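Side-chain contacts in hepatocyte growth factor-regulated tyrosine kinase substrate (Drosophila melanogaster, PDB 1DVP), which is essential for endosome membrane invagination and multivesicular body formation, binds ubiquitin, and promotes degradation of activated tyrosine kinase receptors: residues D31-Q35 and K36-P40; A75-H78 and E79-T83. One frame throughout, in Å; residues are numbered along the deposited sequence.

Interaction 1. Residues D31-Q35 and K36-P40; sequences DEINQ and KDVTP
Glu32 and Asp37 both hold CG beside their own backbone N (chi1 -78° for Asp37), and these torsions set the two side chains across one another at about a right angle, CB of Glu32 lying 4.0 Å from CB of Asp37. The stretch illustrates how a helix is brought to an end. Helix 23-34 stops at a Schellman motif: Lys36 adopts a positive phi (70°), and the chain folds back over the last turn. Asp37 N donates to Glu32 O at 2.8 Å, the hallmark six-to-one bond, and the N of Val38 adds a weak bond to that same oxygen; the approach of the Glu32 and Asp37 CB atoms is thus the side-chain contact in the Schellman position. Lys36 N reaches Ile33 O at 3.1 Å from well above the carbonyl plane, so the bond does not lie on a lone pair. Beside the turn, Val38 places CG1 between its backbone N and carbonyl carbon, which brings that methyl to 3.7 Å from CG1 of Ile33, an apolar pair packed next to the polar bonds. Phe6 of helix 5-14 touches both Glu32 and Val38. One water joins the carbonyl oxygens of Ile33 and Val38. Three others serve the carboxylate of Asp37: one links OD2 to Glu32 OE2, a second links OD2 to Gln35 OE1, and a third ties OD1 to Gln35 O. In Glu32, OE1 is bonded to Asn9 ND2, and OE2 to Ser5 OG as well as to the shared water. OE2 lies 4.6 Å from OD2 of Asp37, with the carboxylate planes 76° apart. A buried Glu32 carboxylate therefore faces an exposed Asp37 through one water, which donates to both and probably eases the proximity of the like charges.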
loop_
_atom_site.group_PDB
_atom_site.type_symbol
_atom_site.label_atom_id
_atom_site.label_comp_id
_atom_site.label_asym_id
_atom_site.label_seq_id
_atom_site.Cartn_x
_atom_site.Cartn_y
_atom_site.Cartn_z
ATOM N N ASP A 31 8.508 21.748 -4.374
ATOM C CA ASP A 31 7.219 22.088 -4.995
ATOM C C ASP A 31 7.192 23.548 -5.511
ATOM O O ASP A 31 6.716 23.821 -6.628
ATOM C CB ASP A 31 6.075 21.880 -3.986
ATOM C CG ASP A 31 5.705 20.393 -3.818
ATOM O OD1 ASP A 31 5.993 19.604 -4.754
ATOM O OD2 ASP A 31 5.125 20.045 -2.775
ATOM N N GLU A 32 7.687 24.497 -4.692
ATOM C CA GLU A 32 7.685 25.911 -5.115
ATOM C C GLU A 32 8.450 26.083 -6.426
ATOM O O GLU A 32 8.032 26.864 -7.265
ATOM C CB GLU A 32 8.264 26.849 -4.029
ATOM C CG GLU A 32 7.490 26.756 -2.710
ATOM C CD GLU A 32 8.047 27.561 -1.516
ATOM O OE1 GLU A 32 9.164 27.281 -1.000
ATOM O OE2 GLU A 32 7.313 28.468 -1.068
ATOM N N ILE A 33 9.535 25.341 -6.630
ATOM C CA ILE A 33 10.286 25.474 -7.871
ATOM C C ILE A 33 9.525 24.808 -9.024
ATOM O O ILE A 33 9.346 25.387 -10.118
ATOM C CB ILE A 33 11.688 24.840 -7.736
ATOM C CG1 ILE A 33 12.494 25.604 -6.678
ATOM C CG2 ILE A 33 12.397 24.831 -9.085
ATOM C CD1 ILE A 33 13.945 25.012 -6.446
ATOM N N ASN A 34 9.051 23.601 -8.756
ATOM C CA ASN A 34 8.302 22.825 -9.736
ATOM C C ASN A 34 7.047 23.581 -10.190
ATOM O O ASN A 34 6.705 23.553 -11.360
ATOM C CB ASN A 34 7.939 21.461 -9.135
ATOM C CG ASN A 34 9.160 20.503 -9.020
ATOM O OD1 ASN A 34 9.118 19.554 -8.252
ATOM N ND2 ASN A 34 10.216 20.750 -9.790
ATOM N N GLN A 35 6.386 24.284 -9.266
ATOM C CA GLN A 35 5.178 25.026 -9.623
ATOM C C GLN A 35 5.411 26.468 -10.129
ATOM O O GLN A 35 4.470 27.201 -10.375
ATOM C CB GLN A 35 4.193 25.010 -8.444
ATOM C CG GLN A 35 3.559 23.624 -8.230
ATOM C CD GLN A 35 2.619 23.538 -7.017
ATOM O OE1 GLN A 35 3.004 23.889 -5.884
ATOM N NE2 GLN A 35 1.375 23.044 -7.250
ATOM N N LYS A 36 6.671 26.851 -10.288
ATOM C CA LYS A 36 7.064 28.184 -10.751
ATOM C C LYS A 36 6.815 29.342 -9.763
ATOM O O LYS A 36 6.637 30.496 -10.175
ATOM C CB LYS A 36 6.375 28.512 -12.079
ATOM C CG LYS A 36 6.328 27.380 -13.093
ATOM C CD LYS A 36 7.662 27.136 -13.742
ATOM C CE LYS A 36 7.473 26.554 -15.155
ATOM N NZ LYS A 36 7.047 25.124 -15.170
ATOM N N ASP A 37 6.760 29.063 -8.472
ATOM C CA ASP A 37 6.581 30.153 -7.513
ATOM C C ASP A 37 7.908 30.919 -7.478
ATOM O O ASP A 37 7.962 32.117 -7.242
ATOM C CB ASP A 37 6.299 29.620 -6.111
ATOM C CG ASP A 37 4.880 29.167 -5.922
ATOM O OD1 ASP A 37 4.052 29.341 -6.845
ATOM O OD2 ASP A 37 4.593 28.631 -4.823
ATOM N N VAL A 38 8.987 30.194 -7.719
ATOM C CA VAL A 38 10.313 30.770 -7.694
ATOM C C VAL A 38 11.126 30.149 -8.821
ATOM O O VAL A 38 10.999 28.950 -9.110
ATOM C CB VAL A 38 10.999 30.517 -6.303
ATOM C CG1 VAL A 38 11.306 29.017 -6.113
ATOM C CG2 VAL A 38 12.262 31.364 -6.177
ATOM N N THR A 39 11.953 30.963 -9.467
ATOM C CA THR A 39 12.780 30.464 -10.556
ATOM C C THR A 39 13.987 29.663 -10.078
ATOM O O THR A 39 14.440 29.806 -8.942
ATOM C CB THR A 39 13.332 31.620 -11.472
ATOM O OG1 THR A 39 14.470 32.227 -10.851
ATOM C CG2 THR A 39 12.237 32.671 -11.726
ATOM N N PRO A 40 14.511 28.787 -10.951
ATOM C CA PRO A 40 15.684 27.967 -10.629
ATOM C C PRO A 40 16.878 28.886 -10.323
ATOM O O PRO A 40 17.710 28.589 -9.479
ATOM C CB PRO A 40 15.887 27.152 -11.910
ATOM C CG PRO A 40 14.469 26.934 -12.383
ATOM C CD PRO A 40 13.855 28.301 -12.184
HETATM O O HOH W 1 5.795 29.817 -2.813
HETATM O O HOH W 2 10.820 27.336 -11.097
HETATM O O HOH W 3 4.283 25.809 -4.408
HETATM O O HOH W 4 3.435 29.336 -9.653
#

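Interaction 2. Residues A75-H78 and E79-T83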
loop_
_atom_site.group_PDB
_atom_site.type_symbol
_atom_site.label_atom_id
_atom_site.label_comp_id
_atom_site.label_asym_id
_atom_site.label_seq_id
_atom_site.Cartn_x
_atom_site.Cartn_y
_atom_site.Cartn_z
ATOM N N ALA A 75 15.220 19.176 -15.298
ATOM C CA ALA A 75 16.048 20.002 -16.172
ATOM C C ALA A 75 16.088 21.483 -15.846
ATOM O O ALA A 75 17.145 22.093 -15.940
ATOM C CB ALA A 75 15.641 19.792 -17.642
ATOM N N PRO A 76 14.955 22.094 -15.459
ATOM C CA PRO A 76 15.067 23.527 -15.158
ATOM C C PRO A 76 16.192 23.833 -14.133
ATOM O O PRO A 76 16.910 24.838 -14.239
ATOM C CB PRO A 76 13.678 23.867 -14.626
ATOM C CG PRO A 76 12.794 22.968 -15.412
ATOM C CD PRO A 76 13.556 21.649 -15.375
ATOM N N VAL A 77 16.339 22.940 -13.154
ATOM C CA VAL A 77 17.353 23.100 -12.129
ATOM C C VAL A 77 18.721 22.599 -12.620
ATOM O O VAL A 77 19.738 23.223 -12.369
ATOM C CB VAL A 77 16.910 22.363 -10.816
ATOM C CG1 VAL A 77 18.080 22.156 -9.876
ATOM C CG2 VAL A 77 15.822 23.182 -10.127
ATOM N N HIS A 78 18.732 21.483 -13.330
ATOM C CA HIS A 78 19.976 20.912 -13.831
ATOM C C HIS A 78 20.734 21.883 -14.721
ATOM O O HIS A 78 21.951 21.993 -14.656
ATOM C CB HIS A 78 19.678 19.622 -14.595
ATOM C CG HIS A 78 18.974 18.585 -13.765
ATOM N ND1 HIS A 78 18.379 17.469 -14.313
ATOM C CD2 HIS A 78 18.794 18.488 -12.424
ATOM C CE1 HIS A 78 17.865 16.730 -13.344
ATOM N NE2 HIS A 78 18.107 17.325 -12.191
ATOM N N GLU A 79 20.001 22.610 -15.540
ATOM C CA GLU A 79 20.628 23.554 -16.443
ATOM C C GLU A 79 21.145 24.778 -15.715
ATOM O O GLU A 79 22.190 25.318 -16.081
ATOM C CB GLU A 79 19.633 23.940 -17.528
ATOM C CG GLU A 79 19.340 22.769 -18.435
ATOM C CD GLU A 79 18.014 22.882 -19.150
ATOM O OE1 GLU A 79 17.630 21.886 -19.803
ATOM O OE2 GLU A 79 17.352 23.945 -19.061
ATOM N N GLU A 80 20.431 25.202 -14.680
ATOM C CA GLU A 80 20.840 26.357 -13.906
ATOM C C GLU A 80 22.080 26.023 -13.118
ATOM O O GLU A 80 22.993 26.836 -13.014
ATOM C CB GLU A 80 19.758 26.767 -12.895
ATOM C CG GLU A 80 20.267 27.775 -11.850
ATOM C CD GLU A 80 20.449 29.177 -12.419
ATOM O OE1 GLU A 80 21.286 29.954 -11.906
ATOM O OE2 GLU A 80 19.735 29.511 -13.385
ATOM N N VAL A 81 22.093 24.810 -12.575
ATOM C CA VAL A 81 23.174 24.341 -11.724
ATOM C C VAL A 81 24.502 23.835 -12.332
ATOM O O VAL A 81 25.577 24.332 -11.965
ATOM C CB VAL A 81 22.638 23.237 -10.770
ATOM C CG1 VAL A 81 23.770 22.609 -10.008
ATOM C CG2 VAL A 81 21.596 23.831 -9.811
ATOM N N PHE A 82 24.426 22.847 -13.227
ATOM C CA PHE A 82 25.616 22.232 -13.799
ATOM C C PHE A 82 26.226 22.954 -14.996
ATOM O O PHE A 82 26.136 22.500 -16.145
ATOM C CB PHE A 82 25.311 20.769 -14.155
ATOM C CG PHE A 82 24.811 19.961 -12.981
ATOM C CD1 PHE A 82 23.563 19.362 -13.015
ATOM C CD2 PHE A 82 25.581 19.835 -11.827
ATOM C CE1 PHE A 82 23.082 18.645 -11.910
ATOM C CE2 PHE A 82 25.115 19.122 -10.714
ATOM C CZ PHE A 82 23.871 18.530 -10.751
ATOM N N THR A 83 26.814 24.104 -14.714
ATOM C CA THR A 83 27.482 24.858 -15.735
ATOM C C THR A 83 28.954 24.792 -15.361
ATOM O O THR A 83 29.336 24.322 -14.277
ATOM C CB THR A 83 27.060 26.344 -15.758
ATOM O OG1 THR A 83 27.384 26.966 -14.511
ATOM C CG2 THR A 83 25.580 26.480 -16.033
#
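Val77 O accepts the shortest bond here, from Val81 N at 2.8 Å and nearly in line with the carbonyl, while CG2 of Val81 packs against the same oxygen at 3.2 Å. Backbone bonds from each residue to the fourth before it set Val77 and Val81, like Ala75 and Glu79, one turn apart, which puts their side chains in contact. Val77 and Val81 lie side by side and point the same way, with CG1 of the first 3.9 Å from CG2 of the second. Two residues earlier, on roughly the other side of the helix, Glu79 N bonds to Ala75 O at 2.9 Å, and the extended Glu79 side chain runs back along the helix until OE1 lies 3.6 Å from CB of Ala75. Phe82 ends the regular run: its N still donates to His78 O, and its CD1 stands 3.5 Å from that oxygen. Phe82, the centre of an inverse gamma turn, carries CG1 of Val81 over one face of its ring, offset toward the rim. His78 sends NE2 to the carbonyl of Val70 and meets Phe117 edge-to-face. Helix 74-81 packs on both helix 56-72, through Val77 and Phe82, and helix 40-51, through Pro76 and Glu80.

Interactions 1 and 2 follow one another along the chain within the VHS domain, their centres about 13 Å apart, and they touch directly. CG2 of Ile33 meets CG2 of Val77 at 3.9 Å, and CB of Pro40 comes to 3.4 Å from the carbonyl oxygen of Pro76. Glu80 CG adds a third contact, 3.6 Å from the carbonyl oxygen of Pro40. The end of helix 23-34 and the start of helix 40-51 therefore both pack on helix 74-81 in the helical superhelix. Both interactions lie away from the two zinc sites of their own chain's FYVE finger. Asp31 accepts bonds from the backbone N of Phe173 and Thr174, in the FYVE finger of the second subunit.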